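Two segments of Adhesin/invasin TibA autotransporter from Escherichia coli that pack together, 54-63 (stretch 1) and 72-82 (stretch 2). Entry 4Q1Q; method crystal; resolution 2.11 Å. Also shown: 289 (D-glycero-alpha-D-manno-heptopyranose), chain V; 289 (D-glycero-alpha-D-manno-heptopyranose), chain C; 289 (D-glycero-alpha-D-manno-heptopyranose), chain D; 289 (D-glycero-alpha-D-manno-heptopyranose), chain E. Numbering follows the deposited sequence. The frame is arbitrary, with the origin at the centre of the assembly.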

# COMPACT_ATOMS: atom_id res chain seq x y z
N THR A 54 14.86 -11.28 14.99
CA THR A 54 15.69 -10.60 14.01
C THR A 54 16.08 -11.62 12.95
O THR A 54 16.31 -12.78 13.26
CB THR A 54 16.94 -10.02 14.70
OG1 THR A 54 16.55 -9.45 15.96
CG2 THR A 54 17.58 -8.94 13.84
N SER A 55 16.04 -11.19 11.69
CA SER A 55 16.53 -11.99 10.57
C SER A 55 15.83 -13.34 10.43
O SER A 55 16.42 -14.32 9.96
CB SER A 55 18.04 -12.22 10.69
OG SER A 55 18.78 -11.02 10.87
N THR A 56 14.57 -13.39 10.85
CA THR A 56 13.81 -14.62 10.76
C THR A 56 13.45 -14.88 9.31
O THR A 56 12.99 -13.95 8.64
CB THR A 56 12.52 -14.53 11.57
OG1 THR A 56 12.84 -14.09 12.89
CG2 THR A 56 11.85 -15.87 11.63
N THR A 57 13.70 -16.10 8.85
CA THR A 57 13.28 -16.56 7.53
C THR A 57 12.01 -17.40 7.67
O THR A 57 11.96 -18.34 8.47
CB THR A 57 14.42 -17.33 6.82
OG1 THR A 57 15.27 -16.42 6.11
CG2 THR A 57 13.88 -18.36 5.84
N ILE A 58 10.96 -17.08 6.92
CA ILE A 58 9.66 -17.75 7.05
C ILE A 58 9.31 -18.45 5.75
O ILE A 58 9.10 -17.80 4.72
CB ILE A 58 8.51 -16.78 7.39
CG1 ILE A 58 8.90 -15.84 8.53
CG2 ILE A 58 7.26 -17.55 7.76
CD1 ILE A 58 7.85 -14.81 8.90
N ASN A 59 9.27 -19.78 5.81
CA ASN A 59 9.02 -20.61 4.63
C ASN A 59 7.64 -21.28 4.68
O ASN A 59 6.94 -21.23 5.69
CB ASN A 59 10.12 -21.66 4.43
CG ASN A 59 11.50 -21.05 4.21
OD1 ASN A 59 11.70 -20.22 3.33
ND2 ASN A 59 12.48 -21.49 5.00
N ILE A 60 7.28 -21.90 3.56
CA ILE A 60 5.96 -22.48 3.32
C ILE A 60 5.38 -23.12 4.57
O ILE A 60 6.01 -23.96 5.21
CB ILE A 60 5.97 -23.51 2.16
CG1 ILE A 60 4.61 -24.20 2.04
CG2 ILE A 60 7.09 -24.55 2.32
CD1 ILE A 60 4.23 -24.51 0.61
N GLY A 61 4.17 -22.71 4.92
CA GLY A 61 3.47 -23.28 6.07
C GLY A 61 4.07 -22.90 7.41
O GLY A 61 3.60 -23.40 8.43
N GLY A 62 5.10 -22.06 7.43
CA GLY A 62 5.53 -21.39 8.66
C GLY A 62 4.88 -20.05 8.99
O GLY A 62 4.66 -19.24 8.09
N VAL A 63 4.61 -19.81 10.26
CA VAL A 63 4.07 -18.54 10.76
C VAL A 63 4.88 -17.85 11.88
O VAL A 63 5.22 -18.51 12.88
CB VAL A 63 2.63 -18.75 11.27
CG1 VAL A 63 2.62 -19.65 12.50
CG2 VAL A 63 1.97 -17.43 11.61
N ALA A 72 9.85 -7.43 15.38
CA ALA A 72 10.44 -8.36 14.42
C ALA A 72 11.08 -7.53 13.32
O ALA A 72 10.41 -6.89 12.52
CB ALA A 72 9.42 -9.33 13.86
N THR A 73 12.41 -7.57 13.31
CA THR A 73 13.19 -6.79 12.38
C THR A 73 13.72 -7.78 11.35
O THR A 73 14.13 -8.88 11.68
CB THR A 73 14.31 -6.06 13.14
OG1 THR A 73 14.26 -6.46 14.52
CG2 THR A 73 14.11 -4.55 13.12
N SER A 74 13.68 -7.34 10.10
CA SER A 74 14.30 -8.05 8.98
C SER A 74 13.79 -9.48 8.76
O SER A 74 14.51 -10.29 8.17
CB SER A 74 15.82 -8.04 9.17
OG SER A 74 16.36 -6.78 9.55
N SER A 75 12.58 -9.79 9.21
CA SER A 75 11.92 -11.04 8.85
C SER A 75 11.89 -11.09 7.33
O SER A 75 11.73 -10.07 6.68
CB SER A 75 10.48 -11.12 9.34
OG SER A 75 10.33 -11.44 10.71
N THR A 76 12.05 -12.29 6.77
CA THR A 76 11.92 -12.43 5.32
C THR A 76 10.93 -13.56 5.01
O THR A 76 11.10 -14.71 5.42
CB THR A 76 13.32 -12.60 4.66
OG1 THR A 76 13.18 -12.75 3.24
CG2 THR A 76 14.04 -13.82 5.17
N ILE A 77 9.87 -13.25 4.26
CA ILE A 77 8.74 -14.17 4.11
C ILE A 77 8.76 -14.80 2.72
O ILE A 77 8.83 -14.09 1.72
CB ILE A 77 7.39 -13.47 4.33
CG1 ILE A 77 7.51 -12.45 5.45
CG2 ILE A 77 6.27 -14.48 4.61
CD1 ILE A 77 6.27 -11.61 5.65
N ASN A 78 8.70 -16.13 2.66
CA ASN A 78 8.71 -16.83 1.38
C ASN A 78 7.45 -17.65 1.09
O ASN A 78 6.67 -17.91 2.01
CB ASN A 78 9.94 -17.75 1.29
CG ASN A 78 11.23 -16.95 1.17
OD1 ASN A 78 11.45 -16.25 0.19
ND2 ASN A 78 12.09 -17.06 2.18
N SER A 79 7.30 -18.01 -0.18
CA SER A 79 6.26 -18.88 -0.74
C SER A 79 5.54 -19.65 0.36
O SER A 79 6.11 -20.52 0.98
CB SER A 79 6.86 -19.82 -1.80
OG SER A 79 6.03 -20.83 -2.38
N GLY A 80 4.31 -19.26 0.66
CA GLY A 80 3.45 -20.00 1.58
C GLY A 80 3.68 -19.71 3.04
O GLY A 80 3.02 -20.30 3.89
N GLY A 81 4.60 -18.81 3.36
CA GLY A 81 4.73 -18.37 4.74
C GLY A 81 3.97 -17.11 5.12
O GLY A 81 3.60 -16.31 4.25
N HIS A 82 3.78 -16.92 6.42
CA HIS A 82 2.96 -15.84 6.98
C HIS A 82 3.64 -15.09 8.12
O HIS A 82 4.16 -15.75 9.02
CB HIS A 82 1.64 -16.37 7.54
CG HIS A 82 0.67 -16.81 6.48
ND1 HIS A 82 -0.19 -15.94 5.86
CD2 HIS A 82 0.43 -18.03 5.94
CE1 HIS A 82 -0.90 -16.59 4.96
NE2 HIS A 82 -0.55 -17.86 4.99
O7 289 V . 0.74 -23.71 -4.61
C7 289 V . 2.05 -23.14 -4.67
C6 289 V . 2.33 -22.36 -3.39
O6 289 V . 2.47 -23.27 -2.30
C5 289 V . 3.59 -21.52 -3.52
O5 289 V . 4.74 -22.37 -3.47
C1 289 V . 5.95 -21.63 -3.46
C2 289 V . 6.09 -20.86 -4.77
O2 289 V . 6.18 -21.78 -5.86
C3 289 V . 4.88 -19.95 -4.99
O3 289 V . 4.93 -19.38 -6.30
C4 289 V . 3.59 -20.74 -4.83
O4 289 V . 2.48 -19.84 -4.85
O7 289 C . 17.65 -9.04 4.76
C7 289 C . 17.12 -8.12 5.71
C6 289 C . 17.98 -6.87 5.85
O6 289 C . 17.87 -6.11 4.64
C5 289 C . 17.52 -6.07 7.06
O5 289 C . 17.95 -6.77 8.23
C1 289 C . 17.51 -6.17 9.44
C2 289 C . 18.24 -4.84 9.54
O2 289 C . 19.65 -5.07 9.45
C3 289 C . 17.73 -3.97 8.40
O3 289 C . 18.32 -2.66 8.46
C4 289 C . 18.04 -4.64 7.07
O4 289 C . 17.40 -3.93 6.00
O7 289 D . 21.01 -14.23 5.54
C7 289 D . 20.21 -13.42 6.41
C6 289 D . 20.97 -13.00 7.66
O6 289 D . 22.33 -12.71 7.34
C5 289 D . 20.35 -11.79 8.36
O5 289 D . 20.64 -11.89 9.76
C1 289 D . 20.02 -10.85 10.53
C2 289 D . 20.50 -9.45 10.19
O2 289 D . 21.83 -9.18 10.67
C3 289 D . 20.40 -9.25 8.68
O3 289 D . 21.15 -8.09 8.32
C4 289 D . 20.88 -10.45 7.86
O4 289 D . 20.46 -10.25 6.52
O7 289 E . 17.67 -4.41 16.15
C7 289 E . 17.01 -4.58 17.41
C6 289 E . 15.75 -5.40 17.21
O6 289 E . 16.10 -6.74 16.85
C5 289 E . 14.90 -5.43 18.48
O5 289 E . 15.51 -6.28 19.44
C1 289 E . 14.68 -6.46 20.59
C2 289 E . 14.48 -5.12 21.29
O2 289 E . 15.72 -4.66 21.82
C3 289 E . 13.92 -4.08 20.33
O3 289 E . 13.93 -2.79 20.96
C4 289 E . 14.75 -4.03 19.06
O4 289 E . 14.11 -3.17 18.10

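Stretches 54-63 and 72-82 pack as neighbouring rungs of a parallel β arrangement, held mainly by a ladder of backbone hydrogen bonds, with mostly like residues side by side in register and heptose-bearing serines at the bends. About 730 Å² is buried between them, counting both sides.

The register is nearly one to one: Thr54 lies beside Thr73, Thr57 beside Thr76, Ile58 beside Ile77 and Val63 beside His82, with CA atoms 4.7 to 4.9 Å apart. At the start, Ser55 N donates to Thr73 O (3.0 Å). Through the central strands the bonds alternate in direction, as parallel pairing requires: Thr76 N to Thr56 O (2.7 Å), Ile58 N to Thr76 O (2.8 Å) and Asn78 N to Ile58 O (2.7 Å). Beyond the turns, His82 N reaches Gly62 O (3.0 Å). CA-H...O contacts supplement the ladder, among them Ser75 CA to Thr56 O at 3.1 Å and Val63 CA to His82 O at 3.3 Å.

Three of the four bridged pairs match in type, two of threonine and one of isoleucine; the fourth sets Val63 beside His82. Ile58 and Ile77 are buried on one face, where both adopt the m,t rotamer; Ile58 CD1 lies 4.2 Å from Ile77 CG1, and the branched side chains suit both the extended backbone and the apolar packing. Ile58 CG2 also lies 3.8 Å from His82 N. On the face shared by the threonine pairs, Thr57 OG1 sits 3.0 Å from Thr76 CG2, a close approach of hydroxyl to methyl, with Thr57 in m and Thr76 in t. Val63 and His82 lie on the same face, Val63 CG2 4.2 Å from His82 CB.

Asparagines follow the isoleucines and open two type II turns, Asn59 to Gly62 and Asn78 to Gly81. Their amides are aligned by similar rotamers, and Asn78 ND2 gives a weak hydrogen bond to Asn59 OD1 (3.4 Å); Asn59 ND2 and Asn78 OD1 are satisfied elsewhere in the structure. Each turn is closed internally, by Gly62 N to Asn59 O (2.7 Å) and Gly81 N to Asn78 O (2.6 Å), and the two are joined by Gly61 N to Gly80 O (2.9 Å). Gly61 and Gly80 have positive phi, which favours glycine. Space adds a second reason at Gly80, where a CB would clash with Ile60 CG1, while at Gly81 one would clash with Ile58 O. In the other turn, a CB on Gly62 would strike Asn59 O.

Two of the sugars repeat the register. Ser55 OG and Ser74 OG, on successive rungs, are each bonded to C1 of a heptose at 1.3 Å, in chains D and C respectively. Both serines occupy positive-phi bends and adopt m. Separately, Ser79 OG carries the chain V heptose through C1 (1.3 Å), whose O6 approaches Ile60 CD1 at 3.6 Å. A further heptose, chain E, bridges the rungs without a covalent bond to either: its O6 accepts a hydrogen bond from Thr54 OG1 (2.9 Å) and is hydrogen-bonded to Thr73 OG1 (3.0 Å).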